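Side-chain contacts in DNA endonuclease I-CeuI (PDB 2EX5), which cuts DNA at a degenerate 17-19 bp recognition sequence as a magnesium-dependent homodimeric LAGLIDADG homing endonuclease, driving the homing of its own group I intron: residues C[8-11]-C[12-15]; C[32-35]-C[36-39]; C[139-142]-C[143-147]; C[146-149]-C[150-154]; C[177-180]-C[181-184]. The protein carries 1 engineered substitution. All blocks are in the same frame, centred on the assembly; numbering follows the deposited sequence.

How the contacts relate
The five contacts form two groups far apart in the chain, with about 40 Å between the centres of contacts 1 and 5. Contacts 1 and 2 lie on helices 10-26 and 29-40, which pack together where Glu15 CG meets Leu39 CD1 at 3.5 Å. Contacts 3 and 4 share Ser146 and Pro147, have centres about 8 Å apart, and both touch the second subunit; Val150 CG2 rests 3.7 Å from Ser145 CB. Contact 5, on the next helix, comes within about 5 Å of contact 4 at the nearest atoms. Contact 4 is closest to the metal site: the Lys149 side chain is about 9 Å from a bound calcium ion.

Contact 1: C[8-11]-C[12-15]; sequences LPQD and KLEE
A hydrophobic staple closes the start of helix 10-26: Leu8, just ahead of the N-cap residue Pro9, meets Leu13 in the first turn. Methyl CD1 of Leu8 and methyl CD2 of Leu13 are 3.4 Å apart, tighter than usual carbon contact. Leu8 has CG opposite its backbone N (chi1 -168°), which turns its branches over the turn, and the same CD1 also lies 3.7 Å from Lys12 CB. The two leucines slant across one another, whereas Leu8 and Lys12 cross at about a right angle. Pro9 adds a second apolar touch, its ring atom CG sitting 3.6 Å from CG of Lys12. On the flank of that lysine, Asp11 runs alongside and points the same way; OD1 of Asp11 is 4.8 Å from NZ of Lys12, too far for a salt bridge, though a weak attraction is likely. The helical hydrogen bonding also starts here: Pro9 O takes the N-H of Leu13 at 3.2 Å, in the carbonyl plane, and more weakly that of Lys12, in a bond bent to 127° at the hydrogen. Gln10 O and Asp11 O then accept from Glu14 N and Glu15 N in the regular helical pattern. With an alanine at Leu13, the loss of CG and both methyls would probably leave Leu8 CD1 without its methyl partner and open a gap beside the first turn. Around the staple, Leu8 rests on loop residues Val91 and Ala117 and its backbone bonds to Asn116, while Lys12 and Glu15 lean on Leu39 of helix 29-40.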
loop_
_atom_site.group_PDB
_atom_site.type_symbol
_atom_site.label_atom_id
_atom_site.label_comp_id
_atom_site.label_asym_id
_atom_site.label_seq_id
_atom_site.Cartn_x
_atom_site.Cartn_y
_atom_site.Cartn_z
ATOM N N LEU C 8 12.454 5.131 15.478
ATOM C CA LEU C 8 13.350 6.046 14.781
ATOM C C LEU C 8 14.109 6.870 15.857
ATOM O O LEU C 8 13.507 7.408 16.769
ATOM C CB LEU C 8 12.481 6.971 13.906
ATOM C CG LEU C 8 12.882 7.938 12.801
ATOM C CD1 LEU C 8 13.056 9.208 13.429
ATOM C CD2 LEU C 8 14.127 7.559 12.025
ATOM N N PRO C 9 15.438 6.942 15.776
ATOM C CA PRO C 9 16.101 7.479 16.991
ATOM C C PRO C 9 15.880 8.986 17.154
ATOM O O PRO C 9 15.602 9.683 16.179
ATOM C CB PRO C 9 17.556 7.129 16.772
ATOM C CG PRO C 9 17.680 7.193 15.240
ATOM C CD PRO C 9 16.397 6.623 14.712
ATOM N N GLN C 10 15.993 9.455 18.384
ATOM C CA GLN C 10 15.522 10.785 18.756
ATOM C C GLN C 10 16.347 11.888 18.164
ATOM O O GLN C 10 15.866 13.006 18.008
ATOM C CB GLN C 10 15.397 10.896 20.286
ATOM C CG GLN C 10 13.924 11.116 20.809
ATOM C CD GLN C 10 13.592 12.629 21.016
ATOM O OE1 GLN C 10 14.447 13.400 21.486
ATOM N NE2 GLN C 10 12.379 13.049 20.643
ATOM N N ASP C 11 17.570 11.557 17.766
ATOM C CA ASP C 11 18.429 12.525 17.077
ATOM C C ASP C 11 17.885 12.865 15.688
ATOM O O ASP C 11 17.996 14.016 15.215
ATOM C CB ASP C 11 19.891 12.021 16.979
ATOM C CG ASP C 11 20.189 11.267 15.670
ATOM O OD1 ASP C 11 19.889 10.058 15.592
ATOM O OD2 ASP C 11 20.740 11.869 14.714
ATOM N N LYS C 12 17.325 11.825 15.030
ATOM C CA LYS C 12 16.673 11.965 13.711
ATOM C C LYS C 12 15.360 12.714 13.834
ATOM O O LYS C 12 15.114 13.621 13.067
ATOM C CB LYS C 12 16.466 10.595 13.055
ATOM C CG LYS C 12 17.718 9.869 12.762
ATOM C CD LYS C 12 18.085 9.885 11.319
ATOM C CE LYS C 12 19.473 9.299 11.110
ATOM N NZ LYS C 12 19.488 7.859 11.377
ATOM N N LEU C 13 14.538 12.354 14.822
ATOM C CA LEU C 13 13.311 13.096 15.079
ATOM C C LEU C 13 13.553 14.588 15.232
ATOM O O LEU C 13 12.852 15.394 14.633
ATOM C CB LEU C 13 12.601 12.555 16.317
ATOM C CG LEU C 13 11.771 11.276 16.203
ATOM C CD1 LEU C 13 10.900 11.191 17.408
ATOM C CD2 LEU C 13 10.904 11.394 14.955
ATOM N N GLU C 14 14.569 14.947 16.036
ATOM C CA GLU C 14 14.899 16.360 16.318
ATOM C C GLU C 14 15.408 17.088 15.138
ATOM O O GLU C 14 14.993 18.213 14.839
ATOM C CB GLU C 14 15.948 16.457 17.444
ATOM C CG GLU C 14 15.386 17.409 18.563
ATOM C CD GLU C 14 14.188 16.786 19.202
ATOM O OE1 GLU C 14 14.263 15.541 19.438
ATOM O OE2 GLU C 14 13.190 17.504 19.407
ATOM N N GLU C 15 16.263 16.383 14.404
ATOM C CA GLU C 15 16.778 16.864 13.130
ATOM C C GLU C 15 15.700 17.085 12.055
ATOM O O GLU C 15 15.719 18.088 11.395
ATOM C CB GLU C 15 17.863 15.927 12.694
ATOM C CG GLU C 15 18.752 16.502 11.602
ATOM C CD GLU C 15 19.530 17.712 12.060
ATOM O OE1 GLU C 15 19.533 18.764 11.330
ATOM O OE2 GLU C 15 20.085 17.585 13.172
#

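Contact 2: C[32-35]-C[36-39]; sequences YLID and LRKL
Four successive backbone bonds, from Leu36, Arg37, Lys38 and Leu39 N to the carbonyls of Tyr32, Leu33, Ile34 and Asp35, run along one regular helix, and the Leu36 N to Tyr32 O bond (3.0 Å) lies nearly along the C=O axis. One turn on, methyl CD1 of Leu36 sits over the centre of the Tyr32 ring, 3.6 Å from its centroid and only 10° off the normal, a CH-pi contact. The ring reaches this place because CG of Tyr32 is opposite its backbone N (chi1 -172°). This is the inner face of helix 29-40, which packs on helices 10-26 and 94-104; the Tyr32 hydroxyl bonds to Ile109 N and its ring meets Arg108 in a cation-pi contact. A leucine in place of Tyr32 would probably strand Ile109 N without this acceptor and leave Arg108 and Leu36 CD1 no ring to lie against. On another side, the Arg37 chain bends at chi3 and lays its guanidinium back along the helix: Ile34 CA lies 3.7 Å above one face, offset toward the rim, and NH2 of Arg37 is 3.7 Å from Ile34 CG1. Its NH1 bonds to Tyr98 OH, fixing the group against helix 94-104.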
loop_
_atom_site.group_PDB
_atom_site.type_symbol
_atom_site.label_atom_id
_atom_site.label_comp_id
_atom_site.label_asym_id
_atom_site.label_seq_id
_atom_site.Cartn_x
_atom_site.Cartn_y
_atom_site.Cartn_z
ATOM N N TYR C 32 15.013 22.218 1.605
ATOM C CA TYR C 32 14.257 21.158 2.345
ATOM C C TYR C 32 14.613 19.832 1.715
ATOM O O TYR C 32 15.064 18.958 2.348
ATOM C CB TYR C 32 12.741 21.468 2.116
ATOM C CG TYR C 32 11.816 20.638 2.906
ATOM C CD1 TYR C 32 10.582 20.182 2.343
ATOM C CD2 TYR C 32 12.140 20.303 4.277
ATOM C CE1 TYR C 32 9.728 19.350 3.133
ATOM C CE2 TYR C 32 11.269 19.458 5.069
ATOM C CZ TYR C 32 10.068 19.016 4.497
ATOM O OH TYR C 32 9.231 18.242 5.273
ATOM N N LEU C 33 14.471 19.669 0.419
ATOM C CA LEU C 33 14.905 18.428 -0.209
ATOM C C LEU C 33 16.371 17.953 0.116
ATOM O O LEU C 33 16.628 16.780 0.416
ATOM C CB LEU C 33 14.755 18.690 -1.704
ATOM C CG LEU C 33 13.300 18.902 -2.206
ATOM C CD1 LEU C 33 13.165 19.013 -3.732
ATOM C CD2 LEU C 33 12.422 17.854 -1.693
ATOM N N ILE C 34 17.325 18.878 0.074
ATOM C CA ILE C 34 18.722 18.638 0.375
ATOM C C ILE C 34 18.896 18.184 1.782
ATOM O O ILE C 34 19.583 17.235 2.034
ATOM C CB ILE C 34 19.561 19.970 0.246
ATOM C CG1 ILE C 34 19.904 20.283 -1.214
ATOM C CG2 ILE C 34 20.971 19.905 1.085
ATOM C CD1 ILE C 34 20.253 21.875 -1.433
ATOM N N ASP C 35 18.245 18.851 2.712
ATOM C CA ASP C 35 18.286 18.424 4.123
ATOM C C ASP C 35 17.715 17.013 4.358
ATOM O O ASP C 35 18.246 16.207 5.118
ATOM C CB ASP C 35 17.500 19.448 4.981
ATOM C CG ASP C 35 18.208 20.800 5.115
ATOM O OD1 ASP C 35 19.455 20.948 4.836
ATOM O OD2 ASP C 35 17.479 21.728 5.514
ATOM N N LEU C 36 16.618 16.707 3.683
ATOM C CA LEU C 36 16.011 15.361 3.829
ATOM C C LEU C 36 16.899 14.351 3.167
ATOM O O LEU C 36 17.131 13.271 3.727
ATOM C CB LEU C 36 14.570 15.295 3.227
ATOM C CG LEU C 36 13.593 16.186 4.019
ATOM C CD1 LEU C 36 12.463 16.606 3.053
ATOM C CD2 LEU C 36 13.065 15.570 5.328
ATOM N N ARG C 37 17.397 14.682 1.967
ATOM C CA ARG C 37 18.327 13.754 1.331
ATOM C C ARG C 37 19.427 13.423 2.284
ATOM O O ARG C 37 19.782 12.269 2.457
ATOM C CB ARG C 37 18.910 14.290 0.043
ATOM C CG ARG C 37 18.079 13.849 -1.122
ATOM C CD ARG C 37 18.724 13.993 -2.536
ATOM N NE ARG C 37 19.705 15.065 -2.668
ATOM C CZ ARG C 37 19.450 16.352 -2.942
ATOM N NH1 ARG C 37 18.205 16.844 -3.071
ATOM N NH2 ARG C 37 20.474 17.179 -3.056
ATOM N N LYS C 38 20.010 14.431 2.912
ATOM C CA LYS C 38 21.180 14.133 3.763
ATOM C C LYS C 38 20.774 13.460 5.111
ATOM O O LYS C 38 21.405 12.452 5.509
ATOM C CB LYS C 38 22.062 15.395 3.966
ATOM C CG LYS C 38 23.342 15.205 4.919
ATOM C CD LYS C 38 23.948 16.571 5.227
ATOM C CE LYS C 38 25.454 16.446 5.477
ATOM N NZ LYS C 38 25.927 17.735 6.069
ATOM N N LEU C 39 19.760 14.001 5.805
ATOM C CA LEU C 39 19.207 13.305 7.024
ATOM C C LEU C 39 18.944 11.772 6.848
ATOM O O LEU C 39 19.312 10.950 7.690
ATOM C CB LEU C 39 17.901 13.990 7.489
ATOM C CG LEU C 39 17.317 13.386 8.797
ATOM C CD1 LEU C 39 18.259 13.373 10.015
ATOM C CD2 LEU C 39 16.090 14.197 9.158
#

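Contact 3: C[139-142]-C[143-147]; sequences QYVV and AFSSP
Phe144 folds back on the helical turn before it, and its backbone N bonds to Val141 O at 3.1 Å, with the donor tilted 30° from the carbonyl plane. The next link is weaker: Ser145 N reaches Val142 O at 3.2 Å. The Phe144 ring turns its edge to the backbone, CE2 lying 3.5 Å from Tyr140 O, close to the ring plane; CG stands anti to its own carbonyl carbon (chi1 -37°), which swings the ring back to that oxygen. Over one face of the ring lies the methyl of its neighbour Ala143, 4.1 Å above its centre. Deeper in, CG1 of Val141 approaches Ser145 OG at 4.0 Å. A water spans the turn, accepting from Ala143 N at 3.2 Å and donating weakly to Gln139 O. The chain passes here from the last turn of helix 126-141, where residues 139-141 form a wider pi-type turn, through a short loop to helix 147-164. Behind the loop stands helix 49-62, whose sequence carries the LAGLIDADG motif. Glu60 of that helix grips the turn with both carboxylate oxygens, OE2 to Ser145 OG and OE1 to Ser146 N, and it lies next to Gly61 and Glu62, which bind the metal. The second subunit covers the side carrying the Phe144 ring: its Phe54 meets that ring with planes at about 35°, while its Lys95 bonds to Ser145 O.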
loop_
_atom_site.group_PDB
_atom_site.type_symbol
_atom_site.label_atom_id
_atom_site.label_comp_id
_atom_site.label_asym_id
_atom_site.label_seq_id
_atom_site.Cartn_x
_atom_site.Cartn_y
_atom_site.Cartn_z
ATOM N N GLN C 139 -3.572 12.516 -14.509
ATOM C CA GLN C 139 -2.660 12.210 -15.604
ATOM C C GLN C 139 -2.125 10.803 -15.421
ATOM O O GLN C 139 -2.021 10.087 -16.409
ATOM C CB GLN C 139 -1.541 13.264 -15.642
ATOM C CG GLN C 139 -0.904 13.646 -16.971
ATOM C CD GLN C 139 0.429 13.003 -17.109
ATOM O OE1 GLN C 139 1.466 13.647 -17.378
ATOM N NE2 GLN C 139 0.434 11.699 -16.904
ATOM N N TYR C 140 -1.754 10.421 -14.175
ATOM C CA TYR C 140 -1.127 9.096 -13.938
ATOM C C TYR C 140 -1.859 8.046 -13.187
ATOM O O TYR C 140 -1.514 6.923 -13.335
ATOM C CB TYR C 140 0.264 9.199 -13.285
ATOM C CG TYR C 140 1.181 10.063 -14.048
ATOM C CD1 TYR C 140 1.252 11.456 -13.791
ATOM C CD2 TYR C 140 1.955 9.499 -15.109
ATOM C CE1 TYR C 140 2.116 12.267 -14.590
ATOM C CE2 TYR C 140 2.767 10.278 -15.889
ATOM C CZ TYR C 140 2.851 11.630 -15.627
ATOM O OH TYR C 140 3.714 12.298 -16.399
ATOM N N VAL C 141 -2.726 8.407 -12.242
ATOM C CA VAL C 141 -3.407 7.380 -11.392
ATOM C C VAL C 141 -4.635 6.779 -11.996
ATOM O O VAL C 141 -4.756 5.591 -12.046
ATOM C CB VAL C 141 -3.724 7.886 -9.865
ATOM C CG1 VAL C 141 -4.255 6.720 -8.973
ATOM C CG2 VAL C 141 -2.436 8.418 -9.203
ATOM N N VAL C 142 -5.599 7.611 -12.389
ATOM C CA VAL C 142 -6.973 7.164 -12.485
ATOM C C VAL C 142 -7.241 6.057 -13.539
ATOM O O VAL C 142 -8.212 5.270 -13.392
ATOM C CB VAL C 142 -7.905 8.345 -12.825
ATOM C CG1 VAL C 142 -9.211 7.736 -13.425
ATOM C CG2 VAL C 142 -8.213 9.257 -11.589
ATOM N N ALA C 143 -6.384 5.975 -14.562
ATOM C CA ALA C 143 -6.499 4.988 -15.643
ATOM C C ALA C 143 -6.357 3.576 -15.108
ATOM O O ALA C 143 -7.039 2.627 -15.535
ATOM C CB ALA C 143 -5.422 5.280 -16.754
ATOM N N PHE C 144 -5.494 3.417 -14.129
ATOM C CA PHE C 144 -5.287 2.092 -13.545
ATOM C C PHE C 144 -5.990 1.939 -12.200
ATOM O O PHE C 144 -5.863 0.930 -11.529
ATOM C CB PHE C 144 -3.771 1.841 -13.400
ATOM C CG PHE C 144 -2.929 2.397 -14.537
ATOM C CD1 PHE C 144 -2.744 1.681 -15.728
ATOM C CD2 PHE C 144 -2.338 3.633 -14.438
ATOM C CE1 PHE C 144 -1.913 2.170 -16.782
ATOM C CE2 PHE C 144 -1.523 4.142 -15.498
ATOM C CZ PHE C 144 -1.300 3.376 -16.636
ATOM N N SER C 145 -6.733 2.934 -11.774
ATOM C CA SER C 145 -7.298 2.913 -10.476
ATOM C C SER C 145 -8.632 2.140 -10.385
ATOM O O SER C 145 -9.324 1.927 -11.378
ATOM C CB SER C 145 -7.498 4.371 -10.026
ATOM O OG SER C 145 -7.549 4.464 -8.629
ATOM N N SER C 146 -8.970 1.722 -9.170
ATOM C CA SER C 146 -10.264 1.036 -8.875
ATOM C C SER C 146 -11.389 2.024 -9.005
ATOM O O SER C 146 -11.183 3.217 -8.832
ATOM C CB SER C 146 -10.278 0.398 -7.447
ATOM O OG SER C 146 -10.410 1.433 -6.469
ATOM N N PRO C 147 -12.593 1.552 -9.391
ATOM C CA PRO C 147 -13.731 2.443 -9.352
ATOM C C PRO C 147 -13.908 3.337 -8.131
ATOM O O PRO C 147 -14.209 4.503 -8.304
ATOM C CB PRO C 147 -14.939 1.472 -9.554
ATOM C CG PRO C 147 -14.352 0.463 -10.607
ATOM C CD PRO C 147 -12.930 0.252 -10.024
HETATM O O HOH W 1 -4.673 8.342 -15.768
#

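Contact 4: C[146-149]-C[150-154]; sequences SPEK and VKRVA
Backbone bonds come first where Ser146 to Lys149 meet Val150 to Val153, at the start of helix 147-164. Ser146 O takes the Val150 N-H at 3.2 Å in an almost straight bond (177°), and Pro147 O, Glu148 O and Lys149 O accept from Lys151, Arg152 and Val153 in the i to i+4 pattern, less straight at Arg152 (147°). Capping is weaker: Ser146 sits at the N-cap, and its OG accepts from Lys149 N at 3.4 Å. Among packing contacts, CG2 of Val150 leans on Ser146 O at 3.2 Å, brought there because this methyl stands beside its own backbone N. Val150 also rests on Val142 and Ser145 of the preceding turn. CG of Glu148 and CE of Lys151 touch at 4.1 Å as their chains slant past each other. Charged groups gather on the same turns without forming a salt bridge across the contact. OE2 of Glu148 lies 4.5 Å from NH2 of Arg152 and 5.3 Å from NZ of Lys151. The firm partners of both ends lie elsewhere: Glu148 OE1 bonds to Asn92 ND2 of the second subunit, Arg152 NH2 to Met185 O, and Arg152 NH1 to Leu65 O and, as a salt bridge, to a DNA phosphate. Glu148 OE2 makes a long, weak ion pair with Lys187 NZ. The helix start thus joins dimer interface and DNA. The carbonyls of Leu65 and Met185 probably fix the rotation of the guanidinium and so aim it at the phosphate, while Glu148 probably lowers the local positive potential only a little.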
loop_
_atom_site.group_PDB
_atom_site.type_symbol
_atom_site.label_atom_id
_atom_site.label_comp_id
_atom_site.label_asym_id
_atom_site.label_seq_id
_atom_site.Cartn_x
_atom_site.Cartn_y
_atom_site.Cartn_z
ATOM N N SER C 146 -8.970 1.722 -9.170
ATOM C CA SER C 146 -10.264 1.036 -8.875
ATOM C C SER C 146 -11.389 2.024 -9.005
ATOM O O SER C 146 -11.183 3.217 -8.832
ATOM C CB SER C 146 -10.278 0.398 -7.447
ATOM O OG SER C 146 -10.410 1.433 -6.469
ATOM N N PRO C 147 -12.593 1.552 -9.391
ATOM C CA PRO C 147 -13.731 2.443 -9.352
ATOM C C PRO C 147 -13.908 3.337 -8.131
ATOM O O PRO C 147 -14.209 4.503 -8.304
ATOM C CB PRO C 147 -14.939 1.472 -9.554
ATOM C CG PRO C 147 -14.352 0.463 -10.607
ATOM C CD PRO C 147 -12.930 0.252 -10.024
ATOM N N GLU C 148 -13.850 2.799 -6.910
ATOM C CA GLU C 148 -13.942 3.630 -5.706
ATOM C C GLU C 148 -12.950 4.770 -5.691
ATOM O O GLU C 148 -13.287 5.831 -5.275
ATOM C CB GLU C 148 -13.679 2.791 -4.459
ATOM C CG GLU C 148 -14.187 3.532 -3.267
ATOM C CD GLU C 148 -13.719 2.991 -1.984
ATOM O OE1 GLU C 148 -13.095 1.882 -2.005
ATOM O OE2 GLU C 148 -13.983 3.667 -0.943
ATOM N N LYS C 149 -11.711 4.524 -6.085
ATOM C CA LYS C 149 -10.649 5.528 -5.804
ATOM C C LYS C 149 -10.831 6.632 -6.818
ATOM O O LYS C 149 -10.718 7.758 -6.458
ATOM C CB LYS C 149 -9.192 4.931 -5.850
ATOM C CG LYS C 149 -8.426 4.659 -4.525
ATOM C CD LYS C 149 -9.177 3.937 -3.488
ATOM C CE LYS C 149 -8.698 4.317 -2.069
ATOM N NZ LYS C 149 -7.444 3.649 -1.677
ATOM N N VAL C 150 -11.163 6.274 -8.070
ATOM C CA VAL C 150 -11.534 7.206 -9.169
ATOM C C VAL C 150 -12.645 8.107 -8.743
ATOM O O VAL C 150 -12.570 9.320 -8.911
ATOM C CB VAL C 150 -11.953 6.448 -10.532
ATOM C CG1 VAL C 150 -12.439 7.387 -11.646
ATOM C CG2 VAL C 150 -10.874 5.591 -10.992
ATOM N N LYS C 151 -13.683 7.548 -8.168
ATOM C CA LYS C 151 -14.781 8.406 -7.672
ATOM C C LYS C 151 -14.333 9.323 -6.503
ATOM O O LYS C 151 -14.822 10.428 -6.378
ATOM C CB LYS C 151 -15.968 7.495 -7.253
ATOM C CG LYS C 151 -16.960 8.113 -6.334
ATOM C CD LYS C 151 -17.857 6.954 -5.735
ATOM C CE LYS C 151 -17.149 6.131 -4.511
ATOM N NZ LYS C 151 -18.174 5.199 -3.770
ATOM N N ARG C 152 -13.414 8.875 -5.641
ATOM C CA ARG C 152 -12.928 9.763 -4.528
ATOM C C ARG C 152 -12.182 10.932 -5.130
ATOM O O ARG C 152 -12.340 12.067 -4.755
ATOM C CB ARG C 152 -12.005 9.013 -3.580
ATOM C CG ARG C 152 -12.695 7.988 -2.760
ATOM C CD ARG C 152 -11.748 7.339 -1.748
ATOM N NE ARG C 152 -11.404 8.228 -0.652
ATOM C CZ ARG C 152 -12.131 8.431 0.464
ATOM N NH1 ARG C 152 -11.689 9.246 1.424
ATOM N NH2 ARG C 152 -13.290 7.826 0.629
ATOM N N VAL C 153 -11.384 10.657 -6.137
ATOM C CA VAL C 153 -10.741 11.762 -6.896
ATOM C C VAL C 153 -11.766 12.763 -7.457
ATOM O O VAL C 153 -11.535 14.014 -7.384
ATOM C CB VAL C 153 -9.762 11.233 -8.067
ATOM C CG1 VAL C 153 -9.339 12.398 -9.021
ATOM C CG2 VAL C 153 -8.481 10.528 -7.438
ATOM N N ALA C 154 -12.898 12.273 -8.019
ATOM C CA ALA C 154 -13.793 13.220 -8.690
ATOM C C ALA C 154 -14.463 14.046 -7.600
ATOM O O ALA C 154 -14.683 15.248 -7.683
ATOM C CB ALA C 154 -14.890 12.443 -9.537
#

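Contact 5: C[177-180]-C[181-184]; sequences KILP and IWDQ
Leu179 and Trp182 form the dense side of this stretch, lying side by side and pointing the same way, with CD1 of Leu179 4.0 Å from CE3 of Trp182. The indole comes closer still to the backbone: CE3 of Trp182 is 3.2 Å from Leu179 O, which meets the ring at its edge, near the plane. With CG roughly opposite the backbone N (chi1 156°), the Trp182 ring is carried back beside this carbonyl. The same oxygen accepts the Asp183 N-H at 2.8 Å, and Trp182 N bonds almost straight to Ile178 O (174°). This packed face belongs to helix 171-185, which lies against the DNA-binding sheet of the LAGLIDADG fold: Leu179 and Trp182 rest on Thr69 of strand 63-71, Trp182 also on Ile67, and helix 199-206 adds Leu199 against Leu179 and Ala202 against Trp182. Ile178 faces helix 147-164, touching Leu159, Leu162 and Phe163. Away from this face the packing is looser, though Ile181 still touches Leu159. Pro180 has no N-H to give to the turn before it, and the helix kinks there. Nearby, Ile181 N reaches Lys177 O only weakly, at 3.5 Å, and methyl CD1 of Ile181 lies beside the same oxygen. Gln184, exposed, sends its extended chain along the Pro180 carbonyl; its backbone N bonds to Pro180 O at 3.2 Å, whereas its OE1, 3.1 Å from Pro180 O, is an acceptor facing an acceptor and makes no hydrogen bond with that oxygen.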
loop_
_atom_site.group_PDB
_atom_site.type_symbol
_atom_site.label_atom_id
_atom_site.label_comp_id
_atom_site.label_asym_id
_atom_site.label_seq_id
_atom_site.Cartn_x
_atom_site.Cartn_y
_atom_site.Cartn_z
ATOM N N LYS C 177 -25.003 20.762 -1.111
ATOM C CA LYS C 177 -23.917 20.232 -1.936
ATOM C C LYS C 177 -22.634 19.774 -1.128
ATOM O O LYS C 177 -22.248 18.635 -1.220
ATOM C CB LYS C 177 -23.629 21.189 -3.106
ATOM C CG LYS C 177 -24.662 20.991 -4.326
ATOM C CD LYS C 177 -24.615 22.165 -5.389
ATOM C CE LYS C 177 -25.987 22.484 -6.122
ATOM N NZ LYS C 177 -27.272 21.995 -5.432
ATOM N N ILE C 178 -22.040 20.607 -0.277
ATOM C CA ILE C 178 -20.800 20.240 0.426
ATOM C C ILE C 178 -20.859 19.039 1.375
ATOM O O ILE C 178 -20.123 18.039 1.202
ATOM C CB ILE C 178 -20.156 21.471 1.086
ATOM C CG1 ILE C 178 -19.773 22.487 -0.024
ATOM C CG2 ILE C 178 -19.018 21.061 2.070
ATOM C CD1 ILE C 178 -19.016 23.758 0.533
ATOM N N LEU C 179 -21.774 19.101 2.333
ATOM C CA LEU C 179 -21.860 18.081 3.365
ATOM C C LEU C 179 -22.190 16.690 2.808
ATOM O O LEU C 179 -21.594 15.661 3.245
ATOM C CB LEU C 179 -22.869 18.526 4.446
ATOM C CG LEU C 179 -22.430 19.049 5.811
ATOM C CD1 LEU C 179 -20.891 19.252 5.964
ATOM C CD2 LEU C 179 -23.241 20.253 6.340
ATOM N N PRO C 180 -23.103 16.626 1.808
ATOM C CA PRO C 180 -23.378 15.317 1.195
ATOM C C PRO C 180 -22.192 14.697 0.502
ATOM O O PRO C 180 -22.080 13.515 0.503
ATOM C CB PRO C 180 -24.486 15.628 0.152
ATOM C CG PRO C 180 -25.198 16.827 0.662
ATOM C CD PRO C 180 -24.005 17.679 1.245
ATOM N N ILE C 181 -21.326 15.460 -0.141
ATOM C CA ILE C 181 -20.076 14.828 -0.666
ATOM C C ILE C 181 -19.192 14.330 0.472
ATOM O O ILE C 181 -18.675 13.206 0.405
ATOM C CB ILE C 181 -19.229 15.840 -1.520
ATOM C CG1 ILE C 181 -19.957 16.208 -2.814
ATOM C CG2 ILE C 181 -17.904 15.247 -1.789
ATOM C CD1 ILE C 181 -19.545 17.638 -3.287
ATOM N N TRP C 182 -18.970 15.164 1.491
ATOM C CA TRP C 182 -18.252 14.687 2.697
ATOM C C TRP C 182 -18.740 13.363 3.233
ATOM O O TRP C 182 -17.976 12.449 3.506
ATOM C CB TRP C 182 -18.321 15.738 3.815
ATOM C CG TRP C 182 -18.139 15.154 5.235
ATOM C CD1 TRP C 182 -16.985 14.785 5.817
ATOM C CD2 TRP C 182 -19.155 14.993 6.231
ATOM N NE1 TRP C 182 -17.210 14.272 7.078
ATOM C CE2 TRP C 182 -18.535 14.489 7.388
ATOM C CE3 TRP C 182 -20.543 15.231 6.256
ATOM C CZ2 TRP C 182 -19.273 14.168 8.573
ATOM C CZ3 TRP C 182 -21.256 14.954 7.447
ATOM C CH2 TRP C 182 -20.625 14.425 8.571
ATOM N N ASP C 183 -20.072 13.295 3.421
ATOM C CA ASP C 183 -20.773 12.118 3.956
ATOM C C ASP C 183 -20.512 10.869 3.104
ATOM O O ASP C 183 -20.231 9.835 3.629
ATOM C CB ASP C 183 -22.327 12.392 3.906
ATOM C CG ASP C 183 -23.135 11.163 4.309
ATOM O OD1 ASP C 183 -22.894 10.667 5.418
ATOM O OD2 ASP C 183 -23.967 10.699 3.503
ATOM N N GLN C 184 -20.653 10.974 1.779
ATOM C CA GLN C 184 -20.407 9.830 0.803
ATOM C C GLN C 184 -18.931 9.379 0.827
ATOM O O GLN C 184 -18.609 8.186 0.650
ATOM C CB GLN C 184 -20.758 10.324 -0.619
ATOM C CG GLN C 184 -22.241 10.390 -0.941
ATOM C CD GLN C 184 -22.668 11.483 -1.950
ATOM O OE1 GLN C 184 -23.739 12.117 -1.779
ATOM N NE2 GLN C 184 -21.873 11.679 -3.022
#